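Local coordinates for vascular endothelial growth factor homolog (Orf virus, PDB 2GNN), which forms a disulfide-linked homodimeric growth factor of the PDGF/VEGF family that binds vascular endothelial growth factor receptors and induces endothelial proliferation, at residues T39-N44 against G86-S91; M51-C56 against C64-E69; G55-E60 against C98-R103. All blocks are in the same frame, centred on the assembly; numbering follows the deposited sequence.

Interaction 1: residues T39-N44 against G86-S91; sequences TSQRFN and GMQRLS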
ATOM      1  N   THR B  39      -5.648  14.838 -18.483  1.00 58.35           N
ATOM      2  CA  THR B  39      -6.788  15.492 -17.856  1.00 54.88           C
ATOM      3  C   THR B  39      -8.031  15.162 -18.684  1.00 55.45           C
ATOM      4  O   THR B  39      -7.906  14.691 -19.819  1.00 54.84           O
ATOM      5  CB  THR B  39      -6.622  16.997 -17.964  1.00 55.18           C
ATOM      6  OG1 THR B  39      -6.290  17.291 -19.312  1.00 53.15           O
ATOM      7  CG2 THR B  39      -5.541  17.547 -17.046  1.00 51.99           C
ATOM      8  N   SER B  40      -9.219  15.460 -18.143  1.00 56.81           N
ATOM      9  CA  SER B  40     -10.512  15.139 -18.784  1.00 57.64           C
ATOM     10  C   SER B  40     -10.624  13.686 -19.235  1.00 58.30           C
ATOM     11  O   SER B  40     -11.086  13.400 -20.338  1.00 63.67           O
ATOM     12  CB  SER B  40     -10.793  16.074 -19.970  1.00 55.47           C
ATOM     13  OG  SER B  40     -11.156  17.355 -19.496  1.00 67.73           O
ATOM     14  N   GLN B  41     -10.151  12.755 -18.418  1.00 60.23           N
ATOM     15  CA  GLN B  41     -10.292  11.336 -18.765  1.00 58.15           C
ATOM     16  C   GLN B  41     -10.388  10.481 -17.506  1.00 60.49           C
ATOM     17  O   GLN B  41     -10.073  10.944 -16.407  1.00 61.33           O
ATOM     18  CB  GLN B  41      -9.179  10.853 -19.687  1.00 55.96           C
ATOM     19  CG  GLN B  41      -7.971  10.237 -18.983  1.00 59.79           C
ATOM     20  CD  GLN B  41      -7.092   9.497 -19.937  1.00 62.95           C
ATOM     21  OE1 GLN B  41      -6.335  10.108 -20.690  1.00 70.90           O
ATOM     22  NE2 GLN B  41      -7.199   8.166 -19.947  1.00 65.21           N
ATOM     23  N   ARG B  42     -10.857   9.245 -17.670  1.00 61.87           N
ATOM     24  CA  ARG B  42     -10.947   8.303 -16.555  1.00 59.48           C
ATOM     25  C   ARG B  42     -10.057   7.140 -16.854  1.00 59.72           C
ATOM     26  O   ARG B  42      -9.763   6.880 -18.019  1.00 56.50           O
ATOM     27  CB  ARG B  42     -12.385   7.823 -16.373  1.00 61.27           C
ATOM     28  CG  ARG B  42     -13.322   8.914 -15.907  1.00 62.90           C
ATOM     29  CD  ARG B  42     -14.240   8.401 -14.877  1.00 72.16           C
ATOM     30  NE  ARG B  42     -15.016   9.468 -14.277  1.00 75.24           N
ATOM     31  CZ  ARG B  42     -14.815   9.932 -13.050  1.00 77.46           C
ATOM     32  NH1 ARG B  42     -13.853   9.416 -12.299  1.00 72.22           N
ATOM     33  NH2 ARG B  42     -15.580  10.908 -12.574  1.00 75.00           N
ATOM     34  N   PHE B  43      -9.628   6.441 -15.806  1.00 58.55           N
ATOM     35  CA  PHE B  43      -8.834   5.221 -15.993  1.00 58.59           C
ATOM     36  C   PHE B  43      -9.532   4.024 -15.381  1.00 59.62           C
ATOM     37  O   PHE B  43     -10.152   4.115 -14.328  1.00 57.06           O
ATOM     38  CB  PHE B  43      -7.434   5.360 -15.387  1.00 56.99           C
ATOM     39  CG  PHE B  43      -6.678   6.581 -15.884  1.00 63.30           C
ATOM     40  CD1 PHE B  43      -6.812   7.802 -15.245  1.00 55.26           C
ATOM     41  CD2 PHE B  43      -5.832   6.498 -16.993  1.00 65.34           C
ATOM     42  CE1 PHE B  43      -6.123   8.945 -15.708  1.00 62.08           C
ATOM     43  CE2 PHE B  43      -5.144   7.621 -17.454  1.00 64.92           C
ATOM     44  CZ  PHE B  43      -5.292   8.840 -16.804  1.00 55.04           C
ATOM     45  N   ASN B  44      -9.419   2.895 -16.064  1.00 60.76           N
ATOM     46  CA  ASN B  44      -9.980   1.668 -15.577  1.00 60.67           C
ATOM     47  C   ASN B  44      -8.937   0.567 -15.650  1.00 59.00           C
ATOM     48  O   ASN B  44      -8.441   0.263 -16.731  1.00 61.20           O
ATOM     49  CB  ASN B  44     -11.273   1.350 -16.338  1.00 61.23           C
ATOM     50  CG  ASN B  44     -12.490   2.002 -15.694  1.00 59.00           C
ATOM     51  OD1 ASN B  44     -12.901   1.606 -14.603  1.00 67.24           O
ATOM     52  ND2 ASN B  44     -13.057   3.008 -16.349  1.00 61.92           N
ATOM     53  N   GLY B  86     -10.523   3.279 -24.863  1.00 55.85           N
ATOM     54  CA  GLY B  86      -9.474   2.564 -25.596  1.00 54.63           C
ATOM     55  C   GLY B  86      -8.317   2.253 -24.684  1.00 55.32           C
ATOM     56  O   GLY B  86      -8.081   2.970 -23.715  1.00 58.77           O
ATOM     57  N   MET B  87      -7.597   1.179 -24.979  1.00 57.24           N
ATOM     58  CA  MET B  87      -6.433   0.812 -24.171  1.00 60.63           C
ATOM     59  C   MET B  87      -5.316   1.867 -24.279  1.00 62.08           C
ATOM     60  O   MET B  87      -5.179   2.524 -25.313  1.00 61.23           O
ATOM     61  CB  MET B  87      -5.915  -0.575 -24.570  1.00 60.15           C
ATOM     62  CG  MET B  87      -6.971  -1.707 -24.489  1.00 58.71           C
ATOM     63  SD  MET B  87      -7.803  -1.765 -22.878  1.00 60.12           S
ATOM     64  CE  MET B  87      -6.557  -2.500 -21.834  1.00 47.11           C
ATOM     65  N   GLN B  88      -4.554   2.031 -23.196  1.00 60.85           N
ATOM     66  CA  GLN B  88      -3.368   2.881 -23.161  1.00 59.14           C
ATOM     67  C   GLN B  88      -2.245   2.177 -22.435  1.00 60.09           C
ATOM     68  O   GLN B  88      -2.443   1.744 -21.306  1.00 63.23           O
ATOM     69  CB  GLN B  88      -3.669   4.149 -22.380  1.00 58.88           C
ATOM     70  CG  GLN B  88      -4.531   5.133 -23.085  1.00 55.51           C
ATOM     71  CD  GLN B  88      -4.713   6.367 -22.263  1.00 61.86           C
ATOM     72  OE1 GLN B  88      -5.768   6.585 -21.670  1.00 64.14           O
ATOM     73  NE2 GLN B  88      -3.676   7.194 -22.209  1.00 61.20           N
ATOM     74  N   ARG B  89      -1.078   2.041 -23.065  1.00 61.69           N
ATOM     75  CA  ARG B  89       0.127   1.654 -22.324  1.00 62.94           C
ATOM     76  C   ARG B  89       0.733   2.907 -21.701  1.00 62.61           C
ATOM     77  O   ARG B  89       1.078   3.848 -22.414  1.00 64.51           O
ATOM     78  CB  ARG B  89       1.169   0.964 -23.205  1.00 64.11           C
ATOM     79  CG  ARG B  89       0.652  -0.145 -24.096  1.00 78.74           C
ATOM     80  CD  ARG B  89       0.613   0.307 -25.556  1.00 93.33           C
ATOM     81  NE  ARG B  89       1.731  -0.222 -26.343  1.00 98.30           N
ATOM     82  CZ  ARG B  89       2.185   0.308 -27.482  1.00100.28           C
ATOM     83  NH1 ARG B  89       1.640   1.410 -27.990  1.00 92.29           N
ATOM     84  NH2 ARG B  89       3.204  -0.267 -28.115  1.00 99.35           N
ATOM     85  N   LEU B  90       0.852   2.922 -20.377  1.00 62.27           N
ATOM     86  CA  LEU B  90       1.426   4.059 -19.665  1.00 60.78           C
ATOM     87  C   LEU B  90       2.605   3.625 -18.800  1.00 60.92           C
ATOM     88  O   LEU B  90       2.726   2.459 -18.458  1.00 62.77           O
ATOM     89  CB  LEU B  90       0.361   4.752 -18.829  1.00 62.50           C
ATOM     90  CG  LEU B  90      -0.804   5.382 -19.599  1.00 67.74           C
ATOM     91  CD1 LEU B  90      -1.882   5.873 -18.644  1.00 64.24           C
ATOM     92  CD2 LEU B  90      -0.334   6.515 -20.533  1.00 71.15           C
ATOM     93  N   SER B  91       3.485   4.566 -18.468  1.00 60.13           N
ATOM     94  CA  SER B  91       4.725   4.274 -17.750  1.00 57.34           C
ATOM     95  C   SER B  91       4.589   4.737 -16.315  1.00 57.93           C
ATOM     96  O   SER B  91       3.995   5.786 -16.053  1.00 57.58           O
ATOM     97  CB  SER B  91       5.894   4.992 -18.427  1.00 58.53           C
ATOM     98  OG  SER B  91       7.144   4.685 -17.825  1.00 55.14           O
TER
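The ring of F43 runs up against the isobutyl end of L90 at about a right angle, with CE2 of F43 lying 3.9 Å from CD1 of L90. CD1 meets the ring obliquely. The F43 side chain does not start out facing strand 86-91; its first torsion (chi1 -54°) sets CG beside the backbone N, and the far part of the ring is what comes near the strand. The polar half of the contact is one bond between two side-chain amides. Q41 and Q88 reach for each other from opposite directions, and NE2 of Q41 donates to OE1 of Q88 at 2.7 Å. The bond is almost straight, 176° at the hydrogen, and lies in the carbonyl plane of Q88 as well as in the amide plane of Q41, although the two amides are twisted 34° against each other. OE1 of Q88 also accepts from the backbone N of A79, so two donors grip this oxygen and limit how the amide can turn. NE2 of Q41 has a second, weak partner in O of R42, 3.5 Å away. Only 118 Å² is buried, which fits a contact made by side-chain ends rather than by paired backbones: the closest CA atoms, of F43 and Q88, are 9.3 Å apart. S40 lies with S80, G81, S82 and G83 around a bound benzamidine, probably from the crystallisation liquor, which places the loop near the 80-84 turn at one end of the chain; as in related VEGFs, this region probably contributes to receptor binding. V31 and S32 of helix 31-34 and L38 cover F43, while strand 86-91 pairs antiparallel with strand 62-79 through Q88 with L76 and L90 with M74.

Interaction 2: residues M51-C56 against C64-E69; sequences MRCGGC and CVPTEE. With NAG (2-acetamido-2-deoxy-beta-D-glucopyranose), chain M.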
ATOM      1  N   MET B  51       5.202  -0.497  -6.554  1.00 59.93           N
ATOM      2  CA  MET B  51       6.232  -0.690  -5.544  1.00 57.57           C
ATOM      3  C   MET B  51       6.828   0.668  -5.199  1.00 59.35           C
ATOM      4  O   MET B  51       7.340   1.372  -6.064  1.00 60.47           O
ATOM      5  CB  MET B  51       7.305  -1.650  -6.033  1.00 55.78           C
ATOM      6  CG  MET B  51       6.804  -3.056  -6.282  1.00 58.52           C
ATOM      7  SD  MET B  51       5.986  -3.770  -4.841  1.00 58.37           S
ATOM      8  CE  MET B  51       7.374  -4.201  -3.790  1.00 47.40           C
ATOM      9  N   ARG B  52       6.716   1.054  -3.937  1.00 60.07           N
ATOM     10  CA  ARG B  52       7.208   2.349  -3.488  1.00 58.37           C
ATOM     11  C   ARG B  52       7.866   2.186  -2.146  1.00 57.29           C
ATOM     12  O   ARG B  52       7.469   1.326  -1.358  1.00 59.14           O
ATOM     13  CB  ARG B  52       6.054   3.319  -3.332  1.00 60.14           C
ATOM     14  CG  ARG B  52       5.597   3.923  -4.612  1.00 67.56           C
ATOM     15  CD  ARG B  52       6.160   5.316  -4.784  1.00 71.80           C
ATOM     16  NE  ARG B  52       5.684   5.932  -6.014  1.00 78.79           N
ATOM     17  CZ  ARG B  52       5.814   5.372  -7.210  1.00 81.65           C
ATOM     18  NH1 ARG B  52       6.382   4.173  -7.307  1.00 68.53           N
ATOM     19  NH2 ARG B  52       5.357   5.987  -8.300  1.00 80.26           N
ATOM     20  N   CYS B  53       8.858   3.020  -1.874  1.00 57.07           N
ATOM     21  CA  CYS B  53       9.593   2.939  -0.621  1.00 54.91           C
ATOM     22  C   CYS B  53       8.682   3.245   0.554  1.00 53.45           C
ATOM     23  O   CYS B  53       7.949   4.245   0.548  1.00 52.00           O
ATOM     24  CB  CYS B  53      10.806   3.864  -0.645  1.00 54.49           C
ATOM     25  SG  CYS B  53      12.078   3.291  -1.796  1.00 54.44           S
ATOM     26  N   GLY B  54       8.722   2.357   1.540  1.00 50.16           N
ATOM     27  CA  GLY B  54       7.851   2.437   2.708  1.00 52.57           C
ATOM     28  C   GLY B  54       8.456   1.698   3.883  1.00 54.55           C
ATOM     29  O   GLY B  54       9.349   0.863   3.713  1.00 52.75           O
ATOM     30  N   GLY B  55       7.970   2.008   5.078  1.00 53.26           N
ATOM     31  CA  GLY B  55       8.549   1.464   6.283  1.00 54.55           C
ATOM     32  C   GLY B  55       8.819   2.559   7.280  1.00 56.74           C
ATOM     33  O   GLY B  55       8.359   3.691   7.118  1.00 59.06           O
ATOM     34  N   CYS B  56       9.553   2.200   8.319  1.00 57.07           N
ATOM     35  CA  CYS B  56       9.914   3.095   9.392  1.00 62.47           C
ATOM     36  C   CYS B  56      11.422   3.155   9.529  1.00 62.60           C
ATOM     37  O   CYS B  56      12.101   2.117   9.523  1.00 62.84           O
ATOM     38  CB  CYS B  56       9.354   2.568  10.711  1.00 63.51           C
ATOM     39  SG  CYS B  56       7.700   3.115  11.007  1.00 85.99           S
ATOM     40  N   CYS B  64      12.567   7.369   4.690  1.00 56.56           N
ATOM     41  CA  CYS B  64      12.748   6.211   3.845  1.00 55.06           C
ATOM     42  C   CYS B  64      12.523   6.660   2.418  1.00 53.86           C
ATOM     43  O   CYS B  64      11.412   7.022   2.050  1.00 53.35           O
ATOM     44  CB  CYS B  64      11.758   5.111   4.255  1.00 53.63           C
ATOM     45  SG  CYS B  64      11.848   3.622   3.255  1.00 53.09           S
ATOM     46  N   VAL B  65      13.588   6.658   1.626  1.00 52.93           N
ATOM     47  CA  VAL B  65      13.545   7.244   0.284  1.00 52.03           C
ATOM     48  C   VAL B  65      14.193   6.309  -0.734  1.00 51.14           C
ATOM     49  O   VAL B  65      15.027   5.480  -0.362  1.00 50.15           O
ATOM     50  CB  VAL B  65      14.256   8.627   0.241  1.00 53.59           C
ATOM     51  CG1 VAL B  65      13.524   9.646   1.096  1.00 57.93           C
ATOM     52  CG2 VAL B  65      15.695   8.511   0.691  1.00 43.71           C
ATOM     53  N   PRO B  66      13.790   6.421  -2.013  1.00 50.93           N
ATOM     54  CA  PRO B  66      14.358   5.588  -3.068  1.00 52.26           C
ATOM     55  C   PRO B  66      15.805   5.908  -3.391  1.00 56.67           C
ATOM     56  O   PRO B  66      16.178   7.079  -3.479  1.00 60.03           O
ATOM     57  CB  PRO B  66      13.486   5.914  -4.274  1.00 52.23           C
ATOM     58  CG  PRO B  66      12.931   7.263  -3.987  1.00 51.46           C
ATOM     59  CD  PRO B  66      12.721   7.299  -2.527  1.00 49.05           C
ATOM     60  N   THR B  67      16.607   4.862  -3.565  1.00 57.48           N
ATOM     61  CA  THR B  67      17.964   4.990  -4.059  1.00 58.63           C
ATOM     62  C   THR B  67      18.108   4.297  -5.417  1.00 60.50           C
ATOM     63  O   THR B  67      19.173   4.333  -6.030  1.00 63.23           O
ATOM     64  CB  THR B  67      18.980   4.411  -3.069  1.00 58.11           C
ATOM     65  OG1 THR B  67      18.776   3.000  -2.947  1.00 61.06           O
ATOM     66  CG2 THR B  67      18.829   5.067  -1.707  1.00 58.15           C
ATOM     67  N   GLU B  68      17.030   3.669  -5.879  1.00 61.50           N
ATOM     68  CA  GLU B  68      16.998   2.990  -7.171  1.00 63.06           C
ATOM     69  C   GLU B  68      15.556   2.872  -7.633  1.00 64.04           C
ATOM     70  O   GLU B  68      14.685   2.399  -6.892  1.00 66.22           O
ATOM     71  CB  GLU B  68      17.646   1.608  -7.076  1.00 62.94           C
ATOM     72  CG  GLU B  68      18.040   0.999  -8.412  1.00 67.20           C
ATOM     73  CD  GLU B  68      18.572  -0.422  -8.280  1.00 68.46           C
ATOM     74  OE1 GLU B  68      19.549  -0.648  -7.523  1.00 74.95           O
ATOM     75  OE2 GLU B  68      18.010  -1.317  -8.951  1.00 78.00           O
ATOM     76  N   GLU B  69      15.307   3.319  -8.856  1.00 64.03           N
ATOM     77  CA  GLU B  69      13.971   3.349  -9.423  1.00 65.92           C
ATOM     78  C   GLU B  69      13.956   2.568 -10.727  1.00 65.01           C
ATOM     79  O   GLU B  69      15.001   2.191 -11.231  1.00 65.82           O
ATOM     80  CB  GLU B  69      13.531   4.793  -9.662  1.00 64.77           C
ATOM     81  CG  GLU B  69      13.664   5.699  -8.442  1.00 67.94           C
ATOM     82  CD  GLU B  69      13.033   7.066  -8.648  1.00 72.67           C
ATOM     83  OE1 GLU B  69      12.963   7.547  -9.808  1.00 80.72           O
ATOM     84  OE2 GLU B  69      12.605   7.666  -7.638  1.00 83.73           O
TER
HETATM   85  C1  NAG M1001      13.294   5.796 -16.681  1.00106.04           C
HETATM   86  C2  NAG M1001      14.635   6.014 -15.954  1.00113.74           C
HETATM   87  C3  NAG M1001      14.923   7.517 -15.847  1.00117.06           C
HETATM   88  C4  NAG M1001      14.983   8.123 -17.252  1.00115.70           C
HETATM   89  C5  NAG M1001      13.709   7.759 -18.025  1.00111.87           C
HETATM   90  C6  NAG M1001      13.810   8.239 -19.470  1.00107.86           C
HETATM   91  C7  NAG M1001      15.665   4.505 -14.333  1.00107.30           C
HETATM   92  C8  NAG M1001      16.576   4.915 -13.210  1.00106.13           C
HETATM   93  N2  NAG M1001      14.694   5.365 -14.649  1.00110.74           N
HETATM   94  O3  NAG M1001      16.112   7.777 -15.124  1.00121.42           O
HETATM   95  O4  NAG M1001      15.136   9.527 -17.178  1.00116.59           O
HETATM   96  O5  NAG M1001      13.449   6.355 -17.985  1.00108.79           O
HETATM   97  O6  NAG M1001      12.816   9.203 -19.721  1.00100.91           O
HETATM   98  O7  NAG M1001      15.830   3.424 -14.910  1.00103.01           O
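Two half-cystines, C53 and C64, face each other here without being bonded: the SG of C53 and the SG of C64 are 5.1 Å apart, and each is disulfide-bonded to a different cysteine, C53 to C98 and C64 to C22. The sulfur of C64 lies 4.0 Å from CB of C53 and 3.8 Å from O of G54. Its torsion carries it there, with SG trans to the backbone N (chi1 179°). The sulfur of C53 instead lies alongside P66, 3.5 Å from its CA and 3.9 Å from its CB. The arrangement belongs to the cystine knot, in which the C22-C64 bridge threads the ring closed by C53-C98 and C57-C100. Strands 51-54 and 64-66 run roughly antiparallel, 145° between directions and 6.1 Å between axes, yet they belong to separate sheets and no hydrogen bond joins the two segments; sulfur and proline carbons do the packing. Farther along, T67 and E68 both face K97 in a classic beta bulge, where the strand turns a corner. Beyond this, O of E69 comes 3.7 Å from C8, the acetyl methyl of the sugar. At the other end, C56 is disulfide-linked to C47 of the second subunit.

Interaction 3: residues G55-E60 against C98-R103; sequences GCCNDE and CDCRPR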
ATOM      1  N   GLY B  55       7.970   2.008   5.078  1.00 53.26           N
ATOM      2  CA  GLY B  55       8.549   1.464   6.283  1.00 54.55           C
ATOM      3  C   GLY B  55       8.819   2.559   7.280  1.00 56.74           C
ATOM      4  O   GLY B  55       8.359   3.691   7.118  1.00 59.06           O
ATOM      5  N   CYS B  56       9.553   2.200   8.319  1.00 57.07           N
ATOM      6  CA  CYS B  56       9.914   3.095   9.392  1.00 62.47           C
ATOM      7  C   CYS B  56      11.422   3.155   9.529  1.00 62.60           C
ATOM      8  O   CYS B  56      12.101   2.117   9.523  1.00 62.84           O
ATOM      9  CB  CYS B  56       9.354   2.568  10.711  1.00 63.51           C
ATOM     10  SG  CYS B  56       7.700   3.115  11.007  1.00 85.99           S
ATOM     11  N   CYS B  57      11.945   4.365   9.681  1.00 62.64           N
ATOM     12  CA  CYS B  57      13.344   4.521  10.054  1.00 62.38           C
ATOM     13  C   CYS B  57      13.457   4.562  11.573  1.00 64.72           C
ATOM     14  O   CYS B  57      12.531   4.984  12.266  1.00 65.43           O
ATOM     15  CB  CYS B  57      13.951   5.762   9.398  1.00 59.49           C
ATOM     16  SG  CYS B  57      13.959   5.672   7.590  1.00 55.70           S
ATOM     17  N   ASN B  58      14.597   4.113  12.080  1.00 67.27           N
ATOM     18  CA  ASN B  58      14.840   4.021  13.513  1.00 70.64           C
ATOM     19  C   ASN B  58      15.018   5.377  14.210  1.00 70.41           C
ATOM     20  O   ASN B  58      15.349   5.429  15.400  1.00 72.96           O
ATOM     21  CB  ASN B  58      16.078   3.140  13.757  1.00 72.49           C
ATOM     22  CG  ASN B  58      17.214   3.435  12.773  1.00 78.19           C
ATOM     23  OD1 ASN B  58      16.988   3.581  11.560  1.00 82.95           O
ATOM     24  ND2 ASN B  58      18.438   3.520  13.290  1.00 75.31           N
ATOM     25  N   ASP B  59      14.805   6.466  13.475  1.00 68.50           N
ATOM     26  CA  ASP B  59      15.141   7.804  13.954  1.00 68.37           C
ATOM     27  C   ASP B  59      14.236   8.836  13.312  1.00 67.91           C
ATOM     28  O   ASP B  59      14.054   8.839  12.094  1.00 66.43           O
ATOM     29  CB  ASP B  59      16.608   8.119  13.614  1.00 69.63           C
ATOM     30  CG  ASP B  59      17.164   9.309  14.388  1.00 69.50           C
ATOM     31  OD1 ASP B  59      16.691  10.452  14.191  1.00 67.43           O
ATOM     32  OD2 ASP B  59      18.113   9.095  15.174  1.00 70.97           O
ATOM     33  N   GLU B  60      13.692   9.721  14.144  1.00 70.04           N
ATOM     34  CA  GLU B  60      12.805  10.807  13.712  1.00 72.83           C
ATOM     35  C   GLU B  60      13.418  11.712  12.629  1.00 71.90           C
ATOM     36  O   GLU B  60      12.695  12.338  11.857  1.00 71.11           O
ATOM     37  CB  GLU B  60      12.412  11.646  14.938  1.00 75.51           C
ATOM     38  CG  GLU B  60      11.439  12.802  14.667  1.00 82.01           C
ATOM     39  CD  GLU B  60      11.755  14.048  15.497  1.00 88.29           C
ATOM     40  OE1 GLU B  60      12.439  13.933  16.546  1.00 83.07           O
ATOM     41  OE2 GLU B  60      11.314  15.148  15.089  1.00 90.14           O
ATOM     42  N   CYS B  98      15.811   1.242  -1.407  1.00 53.98           N
ATOM     43  CA  CYS B  98      15.422   2.334  -0.518  1.00 52.43           C
ATOM     44  C   CYS B  98      16.423   2.456   0.595  1.00 49.87           C
ATOM     45  O   CYS B  98      17.131   1.501   0.889  1.00 50.88           O
ATOM     46  CB  CYS B  98      14.057   2.064   0.116  1.00 52.52           C
ATOM     47  SG  CYS B  98      12.758   1.566  -0.994  1.00 51.90           S
ATOM     48  N   ASP B  99      16.451   3.606   1.256  1.00 47.14           N
ATOM     49  CA  ASP B  99      17.408   3.799   2.343  1.00 48.48           C
ATOM     50  C   ASP B  99      16.890   4.826   3.344  1.00 47.55           C
ATOM     51  O   ASP B  99      16.089   5.698   3.003  1.00 47.27           O
ATOM     52  CB  ASP B  99      18.769   4.220   1.762  1.00 47.64           C
ATOM     53  CG  ASP B  99      19.946   3.840   2.649  1.00 54.84           C
ATOM     54  OD1 ASP B  99      19.788   3.032   3.591  1.00 62.18           O
ATOM     55  OD2 ASP B  99      21.056   4.358   2.386  1.00 62.02           O
ATOM     56  N   CYS B 100      17.334   4.695   4.586  1.00 48.87           N
ATOM     57  CA  CYS B 100      17.040   5.688   5.613  1.00 51.40           C
ATOM     58  C   CYS B 100      18.113   6.791   5.602  1.00 53.74           C
ATOM     59  O   CYS B 100      19.247   6.597   6.066  1.00 53.88           O
ATOM     60  CB  CYS B 100      16.879   5.028   6.994  1.00 48.92           C
ATOM     61  SG  CYS B 100      15.275   4.172   7.206  1.00 52.79           S
ATOM     62  N   ARG B 101      17.717   7.937   5.052  1.00 55.73           N
ATOM     63  CA  ARG B 101      18.592   9.070   4.769  1.00 56.31           C
ATOM     64  C   ARG B 101      18.105  10.300   5.545  1.00 56.68           C
ATOM     65  O   ARG B 101      16.900  10.451   5.759  1.00 54.49           O
ATOM     66  CB  ARG B 101      18.572   9.371   3.262  1.00 55.63           C
ATOM     67  CG  ARG B 101      19.032   8.223   2.357  1.00 58.79           C
ATOM     68  CD  ARG B 101      20.541   8.007   2.430  1.00 69.15           C
ATOM     69  NE  ARG B 101      21.029   6.988   1.495  1.00 77.52           N
ATOM     70  CZ  ARG B 101      21.365   7.215   0.223  1.00 80.70           C
ATOM     71  NH1 ARG B 101      21.259   8.433  -0.304  1.00 77.81           N
ATOM     72  NH2 ARG B 101      21.806   6.214  -0.532  1.00 79.46           N
ATOM     73  N   PRO B 102      19.032  11.183   5.968  1.00 56.72           N
ATOM     74  CA  PRO B 102      18.651  12.380   6.729  1.00 59.20           C
ATOM     75  C   PRO B 102      17.776  13.329   5.911  1.00 62.87           C
ATOM     76  O   PRO B 102      17.814  13.284   4.682  1.00 63.46           O
ATOM     77  CB  PRO B 102      20.000  13.046   7.034  1.00 58.32           C
ATOM     78  CG  PRO B 102      21.017  11.980   6.831  1.00 54.79           C
ATOM     79  CD  PRO B 102      20.488  11.121   5.750  1.00 55.74           C
ATOM     80  N   ARG B 103      17.001  14.178   6.584  1.00 68.15           N
ATOM     81  CA  ARG B 103      16.139  15.153   5.897  1.00 73.76           C
ATOM     82  C   ARG B 103      16.873  16.432   5.484  1.00 75.58           C
ATOM     83  O   ARG B 103      16.357  17.224   4.683  1.00 77.03           O
ATOM     84  CB  ARG B 103      14.930  15.516   6.757  1.00 75.34           C
ATOM     85  CG  ARG B 103      13.880  14.443   6.805  1.00 81.63           C
ATOM     86  CD  ARG B 103      12.529  15.006   7.220  1.00 91.92           C
ATOM     87  NE  ARG B 103      11.541  13.936   7.350  1.00 98.91           N
ATOM     88  CZ  ARG B 103      11.447  13.122   8.401  1.00102.54           C
ATOM     89  NH1 ARG B 103      12.278  13.252   9.433  1.00100.79           N
ATOM     90  NH2 ARG B 103      10.517  12.175   8.421  1.00102.66           N
TER
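The cystine knot supplies this contact's covalent bond, the disulfide between C57 and C100. SG of C57 and SG of C100 are 2.0 Å apart. From CB of C57 to CB of C100 is 3.9 Å, and a left-handed twist of -92° about the S-S bond is close to the relaxed quarter turn. In both cysteines SG sits beside the backbone N, and the side chains point at each other, bringing the CA atoms of C57 and C100 within 5.9 Å. With the C53-C98 bridge and the short backbone runs 53-57 and 98-100, this bond closes the eight-residue ring of the knot, and C22, whose disulfide threads that ring, touches both C98 and C100. A second tie involves R103: its side chain, extended from CG to NE, reaches across to the loop and presents the edge of its guanidinium, NH1 donating to O of E60 at 2.6 Å. That bond is bent, 145° at the hydrogen, and the donor is tilted somewhat out of the carbonyl plane. On the strand itself, NE of R101 forms a salt bridge with OD2 of D99 at 2.8 Å, nearly straight at 173°, on the anti side but well out of the carboxylate plane.

Interactions 2 and 3 lie together at one end of the elongated chain, their centres about 10 Å apart, and share G55 and C56. The C53-C98 disulfide and the V65-D99 backbone pairing join them directly. Interaction 1 lies on the opposite side of the chain's centre, about 26 Å from interaction 2 and about 34 Å from interaction 3 between centres. The antiparallel sheet of strands 62-79 and 85-102 spans this distance, carrying residues 64-69 on one strand and both 86-91 and 98-102 on the other. Along the chain the segments come as 39-44, 51-56, 55-60, 64-69, 86-91, 98-103. The knot thus fixes one end covalently, whereas the contact of 39-44 with 86-91 is made by noncovalent side-chain packing and a hydrogen bond.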